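Local atomic coordinates of sortase (Actinomyces oris, PDB entry 5UTT), a protein that probably acts as a cysteine transpeptidase that attaches surface proteins to the cell wall, this chain covering the sortase-domain part of the longer protein. Residues Glu118-Pro122 with Asp160-Ile164; Leu32-Trp37 with Phe89-Leu95; Thr11-Pro17 with Phe169-Met173. All coordinates share one frame. Residues are numbered along the deposited sequence.

Contact 1. Residues Glu118-Pro122 with Asp160-Ile164; sequences ELVKP and DLRWI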
loop_
_atom_site.group_PDB
_atom_site.type_symbol
_atom_site.label_atom_id
_atom_site.label_comp_id
_atom_site.label_asym_id
_atom_site.label_seq_id
_atom_site.Cartn_x
_atom_site.Cartn_y
_atom_site.Cartn_z
ATOM N N GLU A 118 -8.320 -0.900 -10.591
ATOM C CA GLU A 118 -8.126 -1.080 -12.017
ATOM C C GLU A 118 -7.629 -2.480 -12.268
ATOM O O GLU A 118 -6.900 -2.996 -11.475
ATOM C CB GLU A 118 -7.077 -0.105 -12.506
ATOM C CG GLU A 118 -7.542 1.330 -12.406
ATOM C CD GLU A 118 -6.446 2.297 -12.215
ATOM O OE1 GLU A 118 -5.273 1.894 -12.011
ATOM O OE2 GLU A 118 -6.793 3.508 -12.245
ATOM N N LEU A 119 -8.035 -3.055 -13.395
ATOM C CA LEU A 119 -7.369 -4.219 -13.978
ATOM C C LEU A 119 -6.653 -3.790 -15.264
ATOM O O LEU A 119 -7.316 -3.305 -16.204
ATOM C CB LEU A 119 -8.366 -5.321 -14.343
ATOM C CG LEU A 119 -8.609 -6.340 -13.244
ATOM C CD1 LEU A 119 -9.662 -7.353 -13.663
ATOM C CD2 LEU A 119 -7.305 -7.050 -12.866
ATOM N N VAL A 120 -5.340 -3.956 -15.289
ATOM C CA VAL A 120 -4.462 -3.488 -16.384
ATOM C C VAL A 120 -3.450 -4.519 -16.838
ATOM O O VAL A 120 -3.139 -5.466 -16.098
ATOM C CB VAL A 120 -3.704 -2.189 -16.038
ATOM C CG1 VAL A 120 -4.709 -1.062 -15.831
ATOM C CG2 VAL A 120 -2.832 -2.324 -14.813
ATOM N N LYS A 121 -2.896 -4.290 -18.023
ATOM C CA LYS A 121 -1.685 -5.016 -18.451
ATOM C C LYS A 121 -0.458 -4.474 -17.693
ATOM O O LYS A 121 -0.396 -3.283 -17.318
ATOM C CB LYS A 121 -1.486 -4.887 -19.962
ATOM C CG LYS A 121 -2.497 -5.667 -20.771
ATOM C CD LYS A 121 -2.488 -5.211 -22.234
ATOM C CE LYS A 121 -3.264 -3.908 -22.432
ATOM N NZ LYS A 121 -2.509 -2.911 -23.231
ATOM N N PRO A 122 0.547 -5.333 -17.439
ATOM C CA PRO A 122 1.655 -4.874 -16.610
ATOM C C PRO A 122 2.517 -3.777 -17.231
ATOM O O PRO A 122 3.401 -3.288 -16.571
ATOM C CB PRO A 122 2.503 -6.160 -16.376
ATOM C CG PRO A 122 1.965 -7.139 -17.364
ATOM C CD PRO A 122 0.570 -6.782 -17.671
ATOM N N ASP A 160 -1.748 -12.747 -16.233
ATOM C CA ASP A 160 -1.665 -11.992 -17.486
ATOM C C ASP A 160 -2.062 -10.533 -17.238
ATOM O O ASP A 160 -1.849 -9.675 -18.068
ATOM C CB ASP A 160 -2.480 -12.623 -18.633
ATOM C CG ASP A 160 -3.988 -12.619 -18.402
ATOM O OD1 ASP A 160 -4.448 -12.558 -17.243
ATOM O OD2 ASP A 160 -4.717 -12.679 -19.425
ATOM N N LEU A 161 -2.614 -10.272 -16.080
ATOM C CA LEU A 161 -3.103 -8.925 -15.742
ATOM C C LEU A 161 -2.583 -8.523 -14.362
ATOM O O LEU A 161 -1.989 -9.299 -13.650
ATOM C CB LEU A 161 -4.620 -8.884 -15.757
ATOM C CG LEU A 161 -5.377 -9.063 -17.085
ATOM C CD1 LEU A 161 -6.892 -8.927 -16.937
ATOM C CD2 LEU A 161 -4.813 -8.120 -18.107
ATOM N N ARG A 162 -2.832 -7.263 -14.002
ATOM C CA ARG A 162 -2.460 -6.766 -12.673
ATOM C C ARG A 162 -3.659 -6.068 -12.029
ATOM O O ARG A 162 -4.240 -5.155 -12.623
ATOM C CB ARG A 162 -1.250 -5.802 -12.757
ATOM C CG ARG A 162 -0.018 -6.366 -13.449
ATOM C CD ARG A 162 0.612 -7.445 -12.600
ATOM N NE ARG A 162 1.914 -7.898 -13.128
ATOM C CZ ARG A 162 2.032 -8.921 -13.947
ATOM N NH1 ARG A 162 0.919 -9.551 -14.365
ATOM N NH2 ARG A 162 3.237 -9.308 -14.376
ATOM N N TRP A 163 -4.008 -6.477 -10.818
ATOM C CA TRP A 163 -5.040 -5.799 -10.036
ATOM C C TRP A 163 -4.404 -4.656 -9.247
ATOM O O TRP A 163 -3.479 -4.836 -8.449
ATOM C CB TRP A 163 -5.744 -6.788 -9.114
ATOM C CG TRP A 163 -6.981 -6.236 -8.492
ATOM C CD1 TRP A 163 -7.091 -5.203 -7.586
ATOM C CD2 TRP A 163 -8.289 -6.776 -8.635
ATOM N NE1 TRP A 163 -8.405 -5.058 -7.190
ATOM C CE2 TRP A 163 -9.159 -6.004 -7.847
ATOM C CE3 TRP A 163 -8.824 -7.818 -9.405
ATOM C CZ2 TRP A 163 -10.506 -6.265 -7.802
ATOM C CZ3 TRP A 163 -10.155 -8.067 -9.354
ATOM C CH2 TRP A 163 -10.986 -7.301 -8.551
ATOM N N ILE A 164 -4.946 -3.451 -9.454
ATOM C CA ILE A 164 -4.388 -2.219 -8.902
ATOM C C ILE A 164 -5.437 -1.574 -8.001
ATOM O O ILE A 164 -6.567 -1.429 -8.396
ATOM C CB ILE A 164 -4.087 -1.182 -9.985
ATOM C CG1 ILE A 164 -3.323 -1.805 -11.154
ATOM C CG2 ILE A 164 -3.359 0.038 -9.392
ATOM C CD1 ILE A 164 -1.968 -2.340 -10.763
#
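The end of strand 108-120 lies antiparallel to the start of strand 161-174, their short axes 4.8 Å apart at 159°. Within these segments the first pair is E118 with I164, hydrogen-bonded: E118 N donates to I164 O at 2.9 Å, and I164 N returns a bond to E118 O at 2.8 Å. The E118 carboxylate stays on the face of I164, with OE1 3.7 Å from I164 CG2. L119 faces W163 as a non-hydrogen-bonded pair (CA-CA 4.8 Å); here L119 CD2 lies 3.9 Å from W163 CE3, and L119 CA sends a CA-H...O contact to R162 O at 3.5 Å. The same indole stacks on H117 and meets H150 edge-to-face. V120 repeats the two-bond ring with R162, V120 N to R162 O at 3.1 Å and R162 N to V120 O at 2.8 Å, while V120 CG2 packs on I164 CG1 at 3.7 Å. K121 points away, and P122 covers one face of the R162 guanidinium, P122 CB 3.7 Å from R162 CZ. That arginine curls back so that R162 NH1 bonds L161 O at 3.0 Å, and also N159 O. Its side chain touches C149 on strand 142-150, a placement consistent with the cysteine-arginine pair of sortase active sites. The chemistry thus divides: four backbone bonds fix the register, L119 and W163 share one face, the other mixes V120 and I164 with charged E118 and R162, and backbone carbonyls accept bonds from R162 NH1.

Contact 2. Residues Leu32-Trp37 with Phe89-Leu95; sequences LVVPKW and FRRIDLL
The edge of the W37 indole is set against the F89-I92 turn, in a hollow lined by F89, I92, L94 and L95. Residues 32-33 end a β-strand, V34 is extended, and 35-37 form a 3-10 turn closed by W37 N to V34 O at 2.8 Å. Across from it, F89-I92 make a type I β turn (I92 N to F89 O, 3.1 Å), and the chain goes on in 3-10 conformation through L94, with L94 N to R91 O at 3.1 Å. The nearest CA pairs are K36-L94 (7.1 Å) and W37-R91 (7.3 Å), so side chains fill the gap. W37, with chi1 m and chi2 near -10°, presents its ring edge to the turn: NE1 donates to R91 O at 3.0 Å, and CZ2 lies 3.8 Å from I92 CA. F89 (chi1 m) sets its ring obliquely to the six-membered ring of W37, planes at 43° and centroids 5.8 Å apart; its CE1 takes L32 CD2 at 3.5 Å. L95 packs against both V34 and W37, with CD2 3.6 Å from V34 CG1 and CD1 4.1 Å from W37 CZ2. An extended K36 reaches across, NZ to L94 O at 3.2 Å, its charge paired with D99. The R91 side chain leads away from 32-37, its NE in a salt bridge with D93 OD1 at 2.9 Å. This is hydrophobic core packing of the sortase barrel: W37 and F89 rest on L146 of strand 142-150, I92 and L95 on V165 of strand 161-174, and L32 on I101 of strand 100-104.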
loop_
_atom_site.group_PDB
_atom_site.type_symbol
_atom_site.label_atom_id
_atom_site.label_comp_id
_atom_site.label_asym_id
_atom_site.label_seq_id
_atom_site.Cartn_x
_atom_site.Cartn_y
_atom_site.Cartn_z
ATOM N N LEU A 32 2.011 -2.720 6.587
ATOM C CA LEU A 32 0.733 -2.504 5.959
ATOM C C LEU A 32 -0.363 -3.168 6.770
ATOM O O LEU A 32 -0.303 -4.360 7.043
ATOM C CB LEU A 32 0.706 -3.073 4.545
ATOM C CG LEU A 32 -0.536 -2.876 3.683
ATOM C CD1 LEU A 32 -0.773 -1.397 3.353
ATOM C CD2 LEU A 32 -0.423 -3.725 2.423
ATOM N N VAL A 33 -1.388 -2.411 7.093
ATOM C CA VAL A 33 -2.573 -2.969 7.781
ATOM C C VAL A 33 -3.809 -2.621 6.940
ATOM O O VAL A 33 -4.078 -1.453 6.636
ATOM C CB VAL A 33 -2.700 -2.443 9.221
ATOM C CG1 VAL A 33 -3.994 -2.905 9.829
ATOM C CG2 VAL A 33 -1.515 -2.880 10.081
ATOM N N VAL A 34 -4.572 -3.637 6.552
ATOM C CA VAL A 34 -5.818 -3.399 5.822
ATOM C C VAL A 34 -6.959 -4.007 6.651
ATOM O O VAL A 34 -7.055 -5.244 6.765
ATOM C CB VAL A 34 -5.750 -3.993 4.411
ATOM C CG1 VAL A 34 -7.082 -3.792 3.687
ATOM C CG2 VAL A 34 -4.558 -3.430 3.626
ATOM N N PRO A 35 -7.847 -3.185 7.204
ATOM C CA PRO A 35 -8.889 -3.751 8.091
ATOM C C PRO A 35 -9.791 -4.842 7.497
ATOM O O PRO A 35 -10.203 -5.770 8.198
ATOM C CB PRO A 35 -9.689 -2.515 8.466
ATOM C CG PRO A 35 -8.673 -1.430 8.473
ATOM C CD PRO A 35 -7.861 -1.699 7.245
ATOM N N LYS A 36 -10.040 -4.797 6.194
ATOM C CA LYS A 36 -10.777 -5.899 5.546
ATOM C C LYS A 36 -10.033 -7.237 5.431
ATOM O O LYS A 36 -10.599 -8.216 4.915
ATOM C CB LYS A 36 -11.215 -5.479 4.173
ATOM C CG LYS A 36 -12.432 -4.565 4.250
ATOM C CD LYS A 36 -13.197 -4.661 2.966
ATOM C CE LYS A 36 -14.615 -4.164 3.101
ATOM N NZ LYS A 36 -15.104 -3.925 1.722
ATOM N N TRP A 37 -8.777 -7.255 5.803
ATOM C CA TRP A 37 -7.972 -8.460 5.751
ATOM C C TRP A 37 -7.799 -9.072 7.135
ATOM O O TRP A 37 -7.151 -10.164 7.253
ATOM C CB TRP A 37 -6.604 -8.196 5.088
ATOM C CG TRP A 37 -6.679 -7.840 3.629
ATOM C CD1 TRP A 37 -7.788 -7.923 2.815
ATOM C CD2 TRP A 37 -5.617 -7.366 2.790
ATOM N NE1 TRP A 37 -7.496 -7.505 1.570
ATOM C CE2 TRP A 37 -6.182 -7.143 1.506
ATOM C CE3 TRP A 37 -4.259 -7.071 2.992
ATOM C CZ2 TRP A 37 -5.430 -6.679 0.434
ATOM C CZ3 TRP A 37 -3.531 -6.592 1.920
ATOM C CH2 TRP A 37 -4.131 -6.391 0.662
ATOM N N PHE A 89 -1.231 -10.126 -0.888
ATOM C CA PHE A 89 -2.351 -9.280 -1.428
ATOM C C PHE A 89 -3.461 -10.207 -1.983
ATOM O O PHE A 89 -4.186 -9.908 -2.955
ATOM C CB PHE A 89 -1.829 -8.311 -2.515
ATOM C CG PHE A 89 -0.973 -7.159 -2.015
ATOM C CD1 PHE A 89 -0.624 -7.029 -0.679
ATOM C CD2 PHE A 89 -0.525 -6.194 -2.902
ATOM C CE1 PHE A 89 0.114 -5.948 -0.239
ATOM C CE2 PHE A 89 0.228 -5.121 -2.455
ATOM C CZ PHE A 89 0.572 -5.015 -1.143
ATOM N N ARG A 90 -3.562 -11.419 -1.421
ATOM C CA ARG A 90 -4.494 -12.400 -1.937
ATOM C C ARG A 90 -5.886 -11.839 -2.160
ATOM O O ARG A 90 -6.532 -12.154 -3.180
ATOM C CB ARG A 90 -4.606 -13.550 -0.948
ATOM C CG ARG A 90 -5.484 -14.684 -1.430
ATOM C CD ARG A 90 -5.601 -15.700 -0.317
ATOM N NE ARG A 90 -6.195 -16.923 -0.777
ATOM C CZ ARG A 90 -6.515 -17.940 0.017
ATOM N NH1 ARG A 90 -6.297 -17.860 1.330
ATOM N NH2 ARG A 90 -7.056 -19.033 -0.503
ATOM N N ARG A 91 -6.360 -11.062 -1.197
ATOM C CA ARG A 91 -7.751 -10.663 -1.170
ATOM C C ARG A 91 -7.826 -9.200 -1.480
ATOM O O ARG A 91 -8.662 -8.510 -0.957
ATOM C CB ARG A 91 -8.460 -11.069 0.129
ATOM C CG ARG A 91 -8.740 -12.567 0.221
ATOM C CD ARG A 91 -10.028 -12.920 -0.514
ATOM N NE ARG A 91 -9.931 -12.896 -1.987
ATOM C CZ ARG A 91 -9.447 -13.882 -2.730
ATOM N NH1 ARG A 91 -8.978 -15.021 -2.179
ATOM N NH2 ARG A 91 -9.434 -13.744 -4.051
ATOM N N ILE A 92 -6.959 -8.759 -2.394
ATOM C CA ILE A 92 -7.019 -7.382 -2.910
ATOM C C ILE A 92 -8.403 -7.050 -3.462
ATOM O O ILE A 92 -8.804 -5.864 -3.488
ATOM C CB ILE A 92 -5.905 -7.159 -3.947
ATOM C CG1 ILE A 92 -5.686 -5.651 -4.190
ATOM C CG2 ILE A 92 -6.172 -7.920 -5.227
ATOM C CD1 ILE A 92 -4.397 -5.316 -4.897
ATOM N N ASP A 93 -9.106 -8.078 -3.910
ATOM C CA ASP A 93 -10.430 -7.942 -4.557
ATOM C C ASP A 93 -11.547 -7.573 -3.582
ATOM O O ASP A 93 -12.646 -7.272 -4.029
ATOM C CB ASP A 93 -10.813 -9.205 -5.334
ATOM C CG ASP A 93 -10.784 -10.458 -4.473
ATOM O OD1 ASP A 93 -10.476 -10.377 -3.282
ATOM O OD2 ASP A 93 -11.113 -11.516 -5.010
ATOM N N LEU A 94 -11.275 -7.537 -2.280
ATOM C CA LEU A 94 -12.283 -7.201 -1.283
ATOM C C LEU A 94 -12.345 -5.708 -1.102
ATOM O O LEU A 94 -13.223 -5.242 -0.440
ATOM C CB LEU A 94 -11.987 -7.820 0.075
ATOM C CG LEU A 94 -11.917 -9.368 0.150
ATOM C CD1 LEU A 94 -11.581 -9.716 1.589
ATOM C CD2 LEU A 94 -13.203 -10.023 -0.289
ATOM N N LEU A 95 -11.405 -4.979 -1.671
ATOM C CA LEU A 95 -11.298 -3.552 -1.378
ATOM C C LEU A 95 -12.253 -2.785 -2.278
ATOM O O LEU A 95 -12.233 -2.905 -3.522
ATOM C CB LEU A 95 -9.841 -3.103 -1.555
ATOM C CG LEU A 95 -8.819 -3.790 -0.639
ATOM C CD1 LEU A 95 -7.399 -3.413 -0.976
ATOM C CD2 LEU A 95 -9.138 -3.407 0.790
#

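Contact 3. Residues Thr11-Pro17 with Phe169-Met173; sequences TKRTDAP and FAYWM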
loop_
_atom_site.group_PDB
_atom_site.type_symbol
_atom_site.label_atom_id
_atom_site.label_comp_id
_atom_site.label_asym_id
_atom_site.label_seq_id
_atom_site.Cartn_x
_atom_site.Cartn_y
_atom_site.Cartn_z
ATOM N N THR A 11 -7.931 11.337 17.485
ATOM C CA THR A 11 -7.176 12.583 17.113
ATOM C C THR A 11 -6.601 12.553 15.674
ATOM O O THR A 11 -5.380 12.559 15.446
ATOM C CB THR A 11 -6.094 12.917 18.154
ATOM O OG1 THR A 11 -5.161 13.823 17.577
ATOM C CG2 THR A 11 -5.361 11.657 18.639
ATOM N N LYS A 12 -7.514 12.560 14.711
ATOM C CA LYS A 12 -7.176 12.403 13.298
ATOM C C LYS A 12 -6.674 13.725 12.742
ATOM O O LYS A 12 -7.418 14.724 12.747
ATOM C CB LYS A 12 -8.416 11.962 12.528
ATOM C CG LYS A 12 -9.008 10.635 12.989
ATOM C CD LYS A 12 -10.377 10.402 12.373
ATOM C CE LYS A 12 -10.919 9.023 12.709
ATOM N NZ LYS A 12 -11.856 8.519 11.666
ATOM N N ARG A 13 -5.443 13.754 12.255
ATOM C CA ARG A 13 -4.841 14.988 11.767
ATOM C C ARG A 13 -4.953 15.075 10.249
ATOM O O ARG A 13 -4.717 14.098 9.540
ATOM C CB ARG A 13 -3.390 15.093 12.223
ATOM C CG ARG A 13 -3.225 15.196 13.729
ATOM C CD ARG A 13 -1.853 15.718 14.108
ATOM N NE ARG A 13 -1.598 17.061 13.590
ATOM C CZ ARG A 13 -0.495 17.774 13.815
ATOM N NH1 ARG A 13 0.499 17.308 14.556
ATOM N NH2 ARG A 13 -0.379 18.974 13.280
ATOM N N THR A 14 -5.368 16.250 9.767
ATOM C CA THR A 14 -5.639 16.501 8.350
ATOM C C THR A 14 -4.635 17.520 7.722
ATOM O O THR A 14 -4.653 17.772 6.500
ATOM C CB THR A 14 -7.066 17.056 8.200
ATOM O OG1 THR A 14 -7.247 18.095 9.170
ATOM C CG2 THR A 14 -8.087 15.962 8.472
ATOM N N ASP A 15 -3.760 18.094 8.535
ATOM C CA ASP A 15 -2.644 18.898 8.012
ATOM C C ASP A 15 -1.604 17.955 7.391
ATOM O O ASP A 15 -1.679 16.726 7.531
ATOM C CB ASP A 15 -2.006 19.768 9.114
ATOM C CG ASP A 15 -1.523 18.958 10.302
ATOM O OD1 ASP A 15 -1.943 17.798 10.464
ATOM O OD2 ASP A 15 -0.717 19.484 11.088
ATOM N N ALA A 16 -0.618 18.509 6.707
ATOM C CA ALA A 16 0.264 17.622 5.972
ATOM C C ALA A 16 0.953 16.632 6.929
ATOM O O ALA A 16 1.410 16.993 8.021
ATOM C CB ALA A 16 1.267 18.404 5.145
ATOM N N PRO A 17 1.015 15.367 6.515
ATOM C CA PRO A 17 1.726 14.385 7.331
ATOM C C PRO A 17 3.242 14.470 7.218
ATOM O O PRO A 17 3.758 15.030 6.258
ATOM C CB PRO A 17 1.258 13.065 6.747
ATOM C CG PRO A 17 1.041 13.345 5.310
ATOM C CD PRO A 17 0.483 14.786 5.280
ATOM N N PHE A 169 -4.985 9.856 0.530
ATOM C CA PHE A 169 -4.694 10.154 1.923
ATOM C C PHE A 169 -5.891 10.767 2.633
ATOM O O PHE A 169 -6.529 11.697 2.069
ATOM C CB PHE A 169 -3.456 11.048 2.004
ATOM C CG PHE A 169 -3.028 11.382 3.408
ATOM C CD1 PHE A 169 -2.393 10.447 4.221
ATOM C CD2 PHE A 169 -3.279 12.621 3.925
ATOM C CE1 PHE A 169 -2.024 10.757 5.520
ATOM C CE2 PHE A 169 -2.913 12.938 5.201
ATOM C CZ PHE A 169 -2.298 12.005 6.008
ATOM N N ALA A 170 -6.218 10.274 3.832
ATOM C CA ALA A 170 -7.352 10.761 4.605
ATOM C C ALA A 170 -6.905 11.513 5.845
ATOM O O ALA A 170 -7.238 12.691 6.009
ATOM C CB ALA A 170 -8.281 9.614 4.996
ATOM N N TYR A 171 -6.140 10.862 6.706
ATOM C CA TYR A 171 -5.597 11.531 7.890
ATOM C C TYR A 171 -4.375 10.789 8.377
ATOM O O TYR A 171 -4.068 9.693 7.883
ATOM C CB TYR A 171 -6.652 11.583 8.998
ATOM C CG TYR A 171 -7.108 10.241 9.503
ATOM C CD1 TYR A 171 -6.427 9.615 10.551
ATOM C CD2 TYR A 171 -8.199 9.598 8.948
ATOM C CE1 TYR A 171 -6.839 8.397 11.031
ATOM C CE2 TYR A 171 -8.619 8.368 9.428
ATOM C CZ TYR A 171 -7.916 7.785 10.469
ATOM O OH TYR A 171 -8.290 6.574 10.956
ATOM N N TRP A 172 -3.688 11.390 9.337
ATOM C CA TRP A 172 -2.575 10.712 9.996
ATOM C C TRP A 172 -2.661 10.859 11.500
ATOM O O TRP A 172 -3.414 11.658 12.015
ATOM C CB TRP A 172 -1.228 11.225 9.494
ATOM C CG TRP A 172 -0.932 12.728 9.773
ATOM C CD1 TRP A 172 -1.472 13.810 9.129
ATOM C CD2 TRP A 172 -0.023 13.261 10.747
ATOM N NE1 TRP A 172 -0.934 14.982 9.640
ATOM C CE2 TRP A 172 -0.064 14.669 10.646
ATOM C CE3 TRP A 172 0.828 12.687 11.697
ATOM C CZ2 TRP A 172 0.724 15.489 11.448
ATOM C CZ3 TRP A 172 1.582 13.494 12.506
ATOM C CH2 TRP A 172 1.536 14.894 12.369
ATOM N N MET A 173 -1.900 10.043 12.204
ATOM C CA MET A 173 -1.834 10.139 13.659
ATOM C C MET A 173 -0.412 9.959 14.125
ATOM O O MET A 173 0.338 9.169 13.528
ATOM C CB MET A 173 -2.727 9.099 14.315
ATOM C CG MET A 173 -4.190 9.146 13.904
ATOM S SD MET A 173 -5.213 7.910 14.748
ATOM C CE MET A 173 -5.140 8.545 16.414
HETATM O O HOH W 1 -10.845 6.368 10.704
#
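The N-terminal arm is laid against the last barrel strand, 161-174, by a single antiparallel β-bridge beside a classic bulge, where A170 and Y171 both face V111 of strand 108-120. R13 N donates to W172 O and W172 N to R13 O, each at 2.9 Å. W172 is clasped by the arm: R13 CB sits 3.7 Å from the centroid of its five-membered ring, P17 CA sits 3.6 Å from that centroid on the opposite face, and W172 NE1 donates to D15 O at 2.8 Å. P17 CG adds a CH-π contact to F169, 4.1 Å from the ring centroid. Nearer the start, K12 CG lies 3.7 Å from the Y171 ring centroid, and one water joins K12 NZ and Y171 OH, 2.6 Å from each. T11 CG2 touches M173 CE at 3.8 Å. Only two backbone-to-backbone bonds join these segments; the remaining contact is mostly aliphatic groups over aromatic faces, plus the indole NH to D15 O.

In the fold
Contacts 1 and 3 share strand 161-174 but lie on opposite sides of the chain's centre, their centres about 30 Å apart. Contact 2 lies closer in, about 16 Å from contact 1 and 21 Å from contact 3, centre to centre. It touches contact 1 directly: W163 CZ2 packs 3.7 Å from D93 CA. Along the chain contact 2 closes before contact 1 opens, and 11-17 with 169-173 brackets both. All three reach the one mixed, closed sheet, the sortase β-barrel. Strand 161-174 thus carries R162 beside C149 at one end, consistent with the sortase active site, and receives the N-terminal arm at its far end.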